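Local coordinates for chitooligosaccharide oxidase (Gibberella zeae, PDB 6Y0R), which oxidises the C1 hydroxyl of chitooligosaccharides to lactones with a bicovalently bound FAD, reducing molecular oxygen to hydrogen peroxide, at residues L112-V118 with Q129-R133; M182-V188 with V218-F224. All blocks are in the same frame, centred on the assembly; numbering follows the deposited sequence.

Interaction 1: L112-V118 with Q129-R133. With FAD (flavin-adenine dinucleotide), chain B.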
loop_
_atom_site.group_PDB
_atom_site.type_symbol
_atom_site.label_atom_id
_atom_site.label_comp_id
_atom_site.label_asym_id
_atom_site.label_seq_id
_atom_site.Cartn_x
_atom_site.Cartn_y
_atom_site.Cartn_z
ATOM N N LEU A 112 -4.337 -8.213 -14.547
ATOM C CA LEU A 112 -5.705 -8.476 -14.010
ATOM C C LEU A 112 -6.656 -7.274 -14.205
ATOM O O LEU A 112 -7.792 -7.389 -13.763
ATOM C CB LEU A 112 -5.652 -8.865 -12.527
ATOM C CG LEU A 112 -4.854 -10.132 -12.225
ATOM C CD1 LEU A 112 -4.627 -10.313 -10.741
ATOM C CD2 LEU A 112 -5.556 -11.349 -12.829
ATOM N N ASP A 113 -6.208 -6.170 -14.769
ATOM C CA ASP A 113 -7.023 -4.923 -14.751
ATOM C C ASP A 113 -8.214 -5.001 -15.731
ATOM O O ASP A 113 -9.022 -4.050 -15.676
ATOM C CB ASP A 113 -6.222 -3.636 -14.938
ATOM C CG ASP A 113 -5.620 -3.343 -16.298
ATOM O OD1 ASP A 113 -5.917 -4.109 -17.264
ATOM O OD2 ASP A 113 -4.817 -2.370 -16.391
ATOM N N ARG A 114 -8.393 -6.083 -16.501
ATOM C CA ARG A 114 -9.669 -6.281 -17.255
ATOM C C ARG A 114 -10.763 -6.811 -16.325
ATOM O O ARG A 114 -11.954 -6.841 -16.719
ATOM C CB ARG A 114 -9.476 -7.234 -18.441
ATOM C CG ARG A 114 -8.346 -6.907 -19.389
ATOM C CD ARG A 114 -8.320 -5.507 -19.957
ATOM N NE ARG A 114 -7.473 -5.412 -21.131
ATOM C CZ ARG A 114 -6.182 -5.116 -21.108
ATOM N NH1 ARG A 114 -5.501 -5.083 -22.235
ATOM N NH2 ARG A 114 -5.556 -4.857 -19.962
ATOM N N MET A 115 -10.403 -7.309 -15.142
ATOM C CA MET A 115 -11.341 -7.912 -14.187
ATOM C C MET A 115 -11.497 -6.960 -12.991
ATOM O O MET A 115 -10.655 -6.972 -12.081
ATOM C CB MET A 115 -10.844 -9.301 -13.795
ATOM C CG MET A 115 -11.100 -10.314 -14.879
ATOM S SD MET A 115 -10.562 -11.972 -14.331
ATOM C CE MET A 115 -8.820 -11.684 -14.480
ATOM N N TYR A 116 -12.564 -6.151 -13.000
ATOM C CA TYR A 116 -12.703 -5.018 -12.053
ATOM C C TYR A 116 -14.110 -5.029 -11.453
ATOM O O TYR A 116 -14.553 -3.996 -10.947
ATOM C CB TYR A 116 -12.302 -3.703 -12.726
ATOM C CG TYR A 116 -13.011 -3.362 -14.011
ATOM C CD1 TYR A 116 -14.295 -2.843 -13.992
ATOM C CD2 TYR A 116 -12.367 -3.491 -15.223
ATOM C CE1 TYR A 116 -14.950 -2.527 -15.173
ATOM C CE2 TYR A 116 -13.006 -3.181 -16.415
ATOM C CZ TYR A 116 -14.295 -2.697 -16.382
ATOM O OH TYR A 116 -14.887 -2.361 -17.567
ATOM N N SER A 117 -14.757 -6.199 -11.404
ATOM C CA SER A 117 -16.127 -6.357 -10.863
ATOM C C SER A 117 -16.155 -5.991 -9.382
ATOM O O SER A 117 -15.281 -6.465 -8.619
ATOM C CB SER A 117 -16.613 -7.779 -11.074
ATOM O OG SER A 117 -17.814 -7.974 -10.372
ATOM N N VAL A 118 -17.121 -5.179 -8.966
ATOM C CA VAL A 118 -17.439 -4.929 -7.546
ATOM C C VAL A 118 -18.892 -5.321 -7.337
ATOM O O VAL A 118 -19.769 -4.673 -7.996
ATOM C CB VAL A 118 -17.238 -3.444 -7.204
ATOM C CG1 VAL A 118 -17.602 -3.184 -5.752
ATOM C CG2 VAL A 118 -15.851 -2.957 -7.554
ATOM N N GLN A 129 -13.123 -8.121 -7.499
ATOM C CA GLN A 129 -11.965 -8.587 -8.283
ATOM C C GLN A 129 -10.787 -7.683 -7.971
ATOM O O GLN A 129 -10.944 -6.477 -7.829
ATOM C CB GLN A 129 -12.310 -8.668 -9.764
ATOM C CG GLN A 129 -13.379 -9.749 -10.014
ATOM C CD GLN A 129 -13.693 -9.932 -11.483
ATOM O OE1 GLN A 129 -13.770 -8.983 -12.270
ATOM N NE2 GLN A 129 -13.742 -11.193 -11.908
ATOM N N PRO A 130 -9.575 -8.234 -7.818
ATOM C CA PRO A 130 -8.429 -7.407 -7.406
ATOM C C PRO A 130 -7.972 -6.376 -8.442
ATOM O O PRO A 130 -7.311 -5.422 -8.067
ATOM C CB PRO A 130 -7.299 -8.429 -7.193
ATOM C CG PRO A 130 -7.713 -9.600 -8.069
ATOM C CD PRO A 130 -9.234 -9.651 -7.991
ATOM N N GLY A 131 -8.309 -6.571 -9.713
ATOM C CA GLY A 131 -8.042 -5.600 -10.777
ATOM C C GLY A 131 -8.910 -4.335 -10.678
ATOM O O GLY A 131 -8.612 -3.411 -11.385
ATOM N N ALA A 132 -9.876 -4.282 -9.775
ATOM C CA ALA A 132 -10.643 -3.053 -9.512
ATOM C C ALA A 132 -9.706 -2.020 -8.864
ATOM O O ALA A 132 -9.126 -2.324 -7.794
ATOM C CB ALA A 132 -11.795 -3.345 -8.607
ATOM N N ARG A 133 -9.633 -0.810 -9.418
ATOM C CA ARG A 133 -8.848 0.275 -8.782
ATOM C C ARG A 133 -9.654 0.896 -7.640
ATOM O O ARG A 133 -10.892 0.803 -7.654
ATOM C CB ARG A 133 -8.410 1.273 -9.842
ATOM C CG ARG A 133 -7.545 0.644 -10.919
ATOM C CD ARG A 133 -7.184 1.613 -12.033
ATOM N NE ARG A 133 -6.534 0.925 -13.115
ATOM C CZ ARG A 133 -5.239 0.606 -13.150
ATOM N NH1 ARG A 133 -4.745 -0.141 -14.142
ATOM N NH2 ARG A 133 -4.460 1.040 -12.181
HETATM P PA FAD B . 0.762 -3.997 -8.473
HETATM O O1A FAD B . 2.048 -3.434 -8.922
HETATM O O2A FAD B . -0.205 -4.516 -9.460
HETATM O O5B FAD B . 1.003 -5.150 -7.401
HETATM C C5B FAD B . 1.670 -4.908 -6.162
HETATM C C4B FAD B . 2.172 -6.224 -5.596
HETATM O O4B FAD B . 1.042 -7.083 -5.297
HETATM C C3B FAD B . 3.070 -7.089 -6.504
HETATM O O3B FAD B . 3.932 -7.925 -5.721
HETATM C C2B FAD B . 2.053 -7.953 -7.235
HETATM O O2B FAD B . 2.593 -9.139 -7.825
HETATM C C1B FAD B . 1.076 -8.238 -6.127
HETATM N N9A FAD B . -0.279 -8.525 -6.569
HETATM C C8A FAD B . -1.140 -7.638 -7.160
HETATM N N7A FAD B . -2.311 -8.189 -7.457
HETATM C C5A FAD B . -2.190 -9.510 -7.040
HETATM C C6A FAD B . -3.076 -10.602 -7.086
HETATM N N6A FAD B . -4.318 -10.479 -7.563
HETATM N N1A FAD B . -2.647 -11.807 -6.618
HETATM C C2A FAD B . -1.379 -11.877 -6.166
HETATM N N3A FAD B . -0.464 -10.910 -6.051
HETATM C C4A FAD B . -0.929 -9.734 -6.514
HETATM N N1 FAD B . -0.656 2.719 -0.172
HETATM C C2 FAD B . -1.356 2.901 0.957
HETATM O O2 FAD B . -1.364 2.003 1.875
HETATM N N3 FAD B . -2.098 4.037 1.113
HETATM C C4 FAD B . -2.168 5.044 0.164
HETATM O O4 FAD B . -2.874 6.048 0.361
HETATM C C4X FAD B . -1.446 4.871 -1.041
HETATM N N5 FAD B . -1.537 5.795 -2.001
HETATM C C5X FAD B . -0.932 5.527 -3.209
HETATM C C6 FAD B . -1.074 6.455 -4.276
HETATM C C7 FAD B . -0.462 6.232 -5.497
HETATM C C7M FAD B . -0.594 7.240 -6.623
HETATM C C8 FAD B . 0.285 5.002 -5.714
HETATM C C8M FAD B . 0.883 4.624 -7.055
HETATM C C9 FAD B . 0.450 4.116 -4.629
HETATM C C9A FAD B . -0.141 4.363 -3.382
HETATM N N10 FAD B . -0.003 3.446 -2.326
HETATM C C10 FAD B . -0.684 3.650 -1.121
HETATM C "C1'" FAD B . 0.827 2.243 -2.449
HETATM C "C2'" FAD B . -0.003 1.039 -2.900
HETATM O "O2'" FAD B . -0.778 0.526 -1.815
HETATM C "C3'" FAD B . 0.949 -0.014 -3.405
HETATM O "O3'" FAD B . 1.657 0.587 -4.514
HETATM C "C4'" FAD B . 0.178 -1.266 -3.827
HETATM O "O4'" FAD B . 0.988 -2.449 -3.715
HETATM C "C5'" FAD B . -0.303 -1.098 -5.241
HETATM O "O5'" FAD B . -1.199 -2.163 -5.612
HETATM P P FAD B . -1.426 -2.415 -7.160
HETATM O O1P FAD B . -2.386 -3.535 -7.314
HETATM O O2P FAD B . -1.714 -1.155 -7.891
HETATM O O3P FAD B . 0.076 -2.815 -7.620
HETATM O O HOH W 1 -9.303 -1.968 -13.668
HETATM O O HOH W 2 -9.041 -8.927 -11.094
#

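Interaction 2: M182-V188 with V218-F224. With FAD (flavin-adenine dinucleotide), chain B.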
loop_
_atom_site.group_PDB
_atom_site.type_symbol
_atom_site.label_atom_id
_atom_site.label_comp_id
_atom_site.label_asym_id
_atom_site.label_seq_id
_atom_site.Cartn_x
_atom_site.Cartn_y
_atom_site.Cartn_z
ATOM N N MET A 182 -11.245 -7.950 5.393
ATOM C CA MET A 182 -11.292 -9.108 4.507
ATOM C C MET A 182 -11.862 -10.296 5.289
ATOM O O MET A 182 -11.403 -10.565 6.422
ATOM C CB MET A 182 -9.898 -9.433 3.956
ATOM C CG MET A 182 -9.911 -10.361 2.762
ATOM S SD MET A 182 -8.204 -10.794 2.191
ATOM C CE MET A 182 -7.580 -9.128 2.062
ATOM N N ILE A 183 -12.830 -10.988 4.706
ATOM C CA ILE A 183 -13.463 -12.176 5.333
ATOM C C ILE A 183 -13.264 -13.409 4.453
ATOM O O ILE A 183 -13.566 -14.517 4.943
ATOM C CB ILE A 183 -14.945 -11.911 5.631
ATOM C CG1 ILE A 183 -15.756 -11.634 4.370
ATOM C CG2 ILE A 183 -15.072 -10.806 6.657
ATOM C CD1 ILE A 183 -17.247 -11.486 4.670
ATOM N N GLY A 184 -12.822 -13.260 3.222
ATOM C CA GLY A 184 -12.583 -14.422 2.352
ATOM C C GLY A 184 -11.786 -14.063 1.137
ATOM O O GLY A 184 -11.657 -12.886 0.848
ATOM N N ALA A 185 -11.247 -15.054 0.442
ATOM C CA ALA A 185 -10.539 -14.828 -0.833
ATOM C C ALA A 185 -10.599 -16.094 -1.679
ATOM O O ALA A 185 -10.672 -17.208 -1.120
ATOM C CB ALA A 185 -9.086 -14.421 -0.599
ATOM N N THR A 186 -10.543 -15.902 -2.972
ATOM C CA THR A 186 -10.384 -16.984 -3.945
ATOM C C THR A 186 -9.001 -16.846 -4.558
ATOM O O THR A 186 -8.658 -15.751 -5.074
ATOM C CB THR A 186 -11.557 -16.977 -4.925
ATOM O OG1 THR A 186 -12.744 -17.037 -4.129
ATOM C CG2 THR A 186 -11.482 -18.141 -5.882
ATOM N N VAL A 187 -8.240 -17.948 -4.576
ATOM C CA VAL A 187 -6.826 -17.927 -5.030
ATOM C C VAL A 187 -6.635 -19.028 -6.056
ATOM O O VAL A 187 -7.092 -20.173 -5.784
ATOM C CB VAL A 187 -5.865 -18.112 -3.841
ATOM C CG1 VAL A 187 -4.430 -17.967 -4.323
ATOM C CG2 VAL A 187 -6.176 -17.171 -2.696
ATOM N N VAL A 188 -5.996 -18.679 -7.154
ATOM C CA VAL A 188 -5.465 -19.646 -8.139
ATOM C C VAL A 188 -4.088 -20.052 -7.617
ATOM O O VAL A 188 -3.144 -19.235 -7.701
ATOM C CB VAL A 188 -5.419 -19.106 -9.570
ATOM C CG1 VAL A 188 -4.747 -20.111 -10.511
ATOM C CG2 VAL A 188 -6.835 -18.737 -10.057
ATOM N N VAL A 218 -2.342 -16.480 -7.581
ATOM C CA VAL A 218 -3.062 -15.275 -8.083
ATOM C C VAL A 218 -4.368 -15.161 -7.307
ATOM O O VAL A 218 -5.250 -16.025 -7.416
ATOM C CB VAL A 218 -3.301 -15.302 -9.592
ATOM C CG1 VAL A 218 -3.965 -13.990 -10.013
ATOM C CG2 VAL A 218 -2.056 -15.555 -10.425
ATOM N N VAL A 219 -4.536 -14.079 -6.554
ATOM C CA VAL A 219 -5.831 -13.801 -5.896
ATOM C C VAL A 219 -6.755 -13.344 -7.020
ATOM O O VAL A 219 -6.333 -12.519 -7.836
ATOM C CB VAL A 219 -5.690 -12.784 -4.750
ATOM C CG1 VAL A 219 -7.054 -12.420 -4.167
ATOM C CG2 VAL A 219 -4.771 -13.354 -3.669
ATOM N N VAL A 220 -7.947 -13.934 -7.141
ATOM C CA VAL A 220 -8.868 -13.556 -8.266
ATOM C C VAL A 220 -10.180 -12.992 -7.709
ATOM O O VAL A 220 -10.927 -12.437 -8.524
ATOM C CB VAL A 220 -9.163 -14.747 -9.201
ATOM C CG1 VAL A 220 -7.940 -15.124 -9.989
ATOM C CG2 VAL A 220 -9.689 -15.937 -8.424
ATOM N N GLU A 221 -10.428 -13.111 -6.421
ATOM C CA GLU A 221 -11.579 -12.495 -5.710
ATOM C C GLU A 221 -11.216 -12.257 -4.250
ATOM O O GLU A 221 -10.621 -13.126 -3.570
ATOM C CB GLU A 221 -12.828 -13.378 -5.802
ATOM C CG GLU A 221 -14.107 -12.641 -5.420
ATOM C CD GLU A 221 -15.351 -13.524 -5.396
ATOM O OE1 GLU A 221 -16.054 -13.549 -6.418
ATOM O OE2 GLU A 221 -15.614 -14.179 -4.343
ATOM N N LEU A 222 -11.648 -11.123 -3.739
ATOM C CA LEU A 222 -11.534 -10.758 -2.332
ATOM C C LEU A 222 -12.934 -10.478 -1.828
ATOM O O LEU A 222 -13.672 -9.781 -2.543
ATOM C CB LEU A 222 -10.674 -9.498 -2.187
ATOM C CG LEU A 222 -9.220 -9.716 -2.592
ATOM C CD1 LEU A 222 -8.502 -8.400 -2.789
ATOM C CD2 LEU A 222 -8.548 -10.552 -1.519
ATOM N N GLU A 223 -13.250 -10.985 -0.651
ATOM C CA GLU A 223 -14.554 -10.706 -0.016
ATOM C C GLU A 223 -14.293 -9.886 1.234
ATOM O O GLU A 223 -13.414 -10.223 2.017
ATOM C CB GLU A 223 -15.298 -12.001 0.308
ATOM C CG GLU A 223 -16.696 -11.731 0.854
ATOM C CD GLU A 223 -17.632 -12.927 0.877
ATOM O OE1 GLU A 223 -17.120 -14.094 0.933
ATOM O OE2 GLU A 223 -18.867 -12.680 0.826
ATOM N N PHE A 224 -15.127 -8.887 1.481
ATOM C CA PHE A 224 -15.002 -7.971 2.632
ATOM C C PHE A 224 -16.350 -7.769 3.323
ATOM O O PHE A 224 -17.394 -7.803 2.655
ATOM C CB PHE A 224 -14.560 -6.574 2.174
ATOM C CG PHE A 224 -13.237 -6.512 1.448
ATOM C CD1 PHE A 224 -13.162 -6.797 0.097
ATOM C CD2 PHE A 224 -12.076 -6.219 2.162
ATOM C CE1 PHE A 224 -11.939 -6.760 -0.559
ATOM C CE2 PHE A 224 -10.851 -6.188 1.511
ATOM C CZ PHE A 224 -10.797 -6.433 0.149
HETATM P PA FAD B . 0.762 -3.997 -8.473
HETATM O O1A FAD B . 2.048 -3.434 -8.922
HETATM O O2A FAD B . -0.205 -4.516 -9.460
HETATM O O5B FAD B . 1.003 -5.150 -7.401
HETATM C C5B FAD B . 1.670 -4.908 -6.162
HETATM C C4B FAD B . 2.172 -6.224 -5.596
HETATM O O4B FAD B . 1.042 -7.083 -5.297
HETATM C C3B FAD B . 3.070 -7.089 -6.504
HETATM O O3B FAD B . 3.932 -7.925 -5.721
HETATM C C2B FAD B . 2.053 -7.953 -7.235
HETATM O O2B FAD B . 2.593 -9.139 -7.825
HETATM C C1B FAD B . 1.076 -8.238 -6.127
HETATM N N9A FAD B . -0.279 -8.525 -6.569
HETATM C C8A FAD B . -1.140 -7.638 -7.160
HETATM N N7A FAD B . -2.311 -8.189 -7.457
HETATM C C5A FAD B . -2.190 -9.510 -7.040
HETATM C C6A FAD B . -3.076 -10.602 -7.086
HETATM N N6A FAD B . -4.318 -10.479 -7.563
HETATM N N1A FAD B . -2.647 -11.807 -6.618
HETATM C C2A FAD B . -1.379 -11.877 -6.166
HETATM N N3A FAD B . -0.464 -10.910 -6.051
HETATM C C4A FAD B . -0.929 -9.734 -6.514
HETATM N N1 FAD B . -0.656 2.719 -0.172
HETATM C C2 FAD B . -1.356 2.901 0.957
HETATM O O2 FAD B . -1.364 2.003 1.875
HETATM N N3 FAD B . -2.098 4.037 1.113
HETATM C C4 FAD B . -2.168 5.044 0.164
HETATM O O4 FAD B . -2.874 6.048 0.361
HETATM C C4X FAD B . -1.446 4.871 -1.041
HETATM N N5 FAD B . -1.537 5.795 -2.001
HETATM C C5X FAD B . -0.932 5.527 -3.209
HETATM C C6 FAD B . -1.074 6.455 -4.276
HETATM C C7 FAD B . -0.462 6.232 -5.497
HETATM C C7M FAD B . -0.594 7.240 -6.623
HETATM C C8 FAD B . 0.285 5.002 -5.714
HETATM C C8M FAD B . 0.883 4.624 -7.055
HETATM C C9 FAD B . 0.450 4.116 -4.629
HETATM C C9A FAD B . -0.141 4.363 -3.382
HETATM N N10 FAD B . -0.003 3.446 -2.326
HETATM C C10 FAD B . -0.684 3.650 -1.121
HETATM C "C1'" FAD B . 0.827 2.243 -2.449
HETATM C "C2'" FAD B . -0.003 1.039 -2.900
HETATM O "O2'" FAD B . -0.778 0.526 -1.815
HETATM C "C3'" FAD B . 0.949 -0.014 -3.405
HETATM O "O3'" FAD B . 1.657 0.587 -4.514
HETATM C "C4'" FAD B . 0.178 -1.266 -3.827
HETATM O "O4'" FAD B . 0.988 -2.449 -3.715
HETATM C "C5'" FAD B . -0.303 -1.098 -5.241
HETATM O "O5'" FAD B . -1.199 -2.163 -5.612
HETATM P P FAD B . -1.426 -2.415 -7.160
HETATM O O1P FAD B . -2.386 -3.535 -7.314
HETATM O O2P FAD B . -1.714 -1.155 -7.891
HETATM O O3P FAD B . 0.076 -2.815 -7.620
HETATM O O HOH W 3 -13.619 -14.775 -2.613
#

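Interaction 1: L112-V118 with Q129-R133
Tyr116 and Ala132 bring two loops close enough for their CA atoms to lie 3.8 Å apart, each loop being folded by a type I turn, Leu112 to Met115 on one side and Gln129 to Ala132 on the other. Gln129 buries more surface here than any other residue of the two loops. Its backbone N donates to Ser117 O at 2.9 Å, and its side chain turns back to accept Ser117 N on OE1 at 3.1 Å, nearly straight at the hydrogen (164°) but tilted from the plane of the amide. CG stands anti to the carbonyl carbon (chi1 -66°) and the chain runs on extended, which leads the amide between CB of Met115 and CB of Ser117; the Met115 side chain crosses it at about a right angle. Gly131, with no side chain, packs against the turn 112-115, its CA making a CH...O contact of 3.5 Å with Leu112 O. One water joins Asp113 O to Gly131 O, a second Met115 O to Gly131 N. The loops belong to the FAD-binding domain of the PCMH type, and they border the adenine end of the cofactor: Leu112 CD1 approaches FAD N6A to 3.2 Å, and Pro130 CG packs 3.5 Å from FAD N6A. Farther along, the Asp113 carboxylate serves two arginines. OD1 takes Arg114 NH2 on its syn lone pair at 2.8 Å, whereas OD2 has a weak salt bridge to Arg133 NH1 at 3.2 Å, the two flat groups 62° apart. Arg133, N-cap of helix 134-145, has its strongest polar partner in Gly156 O, bound through NH2, which also donates to Gly92 O.

Interaction 2: M182-V188 with V218-F224
The ring of Phe224 lies obliquely beside Met182, with Phe224 CD2 3.8 Å from Met182 N, while the adenine of FAD presents its N1A and N6A edge to the other end of the strand. There Val219 N donates to FAD N1A at 3.0 Å and FAD N6A donates to Val219 O at 2.9 Å, so the Val219 backbone, not its side chain, supplies this pair of hydrogen bonds to the base. The strands 182-188 and 218-224 run antiparallel, and two classic beta bulges interrupt their pairing. At the first, Glu223 O accepts Ile183 N at 2.9 Å and, weakly, Gly184 N. At the second, Thr186 O accepts Val220 N at 2.8 Å and, again weakly, Glu221 N.

On the Phe224 face, Met182 extends with CG anti to the backbone N (chi1 -164°), which carries SD to 3.7 Å from Leu222 CD2, a methyl that also touches Ala185 CB. The opposite face is more polar: a water bridges Thr186 OG1 and Glu221 OE2, and Glu223 runs its CG 3.6 Å from Ile183 CG1 before its OE2 hydrogen-bonds to Thr125 OG1. Val188 meets Val220 at about a right angle, CG2 to CG1 3.8 Å. Strand 218-228 lies between 182-188 and 125-128, strand 194-197 borders the far side of 182-188, and helix 70-83 packs through Val73 and Val77 on Val188 and Val218.

In the fold
Interaction 1 precedes interaction 2 along the chain, and their centres lie about 12 Å apart within the same FAD-binding PCMH-type domain. One antiparallel sheet connects them: the loops of interaction 1 flank the hairpin of strands 118-120 and 125-128, and the latter pairs with strand 218-228, which in turn pairs with 182-188. The contacts also touch directly, Pro130 CG lying 3.2 Å from Val219 O and Leu112 CD1 3.8 Å from Val218 CG1. Together they shape the adenine end of the cofactor site: Val219 supplies polar backbone partners, whereas Leu112 and Pro130 pack near the amino group of the same base, far from the flavin ring where oxidation takes place.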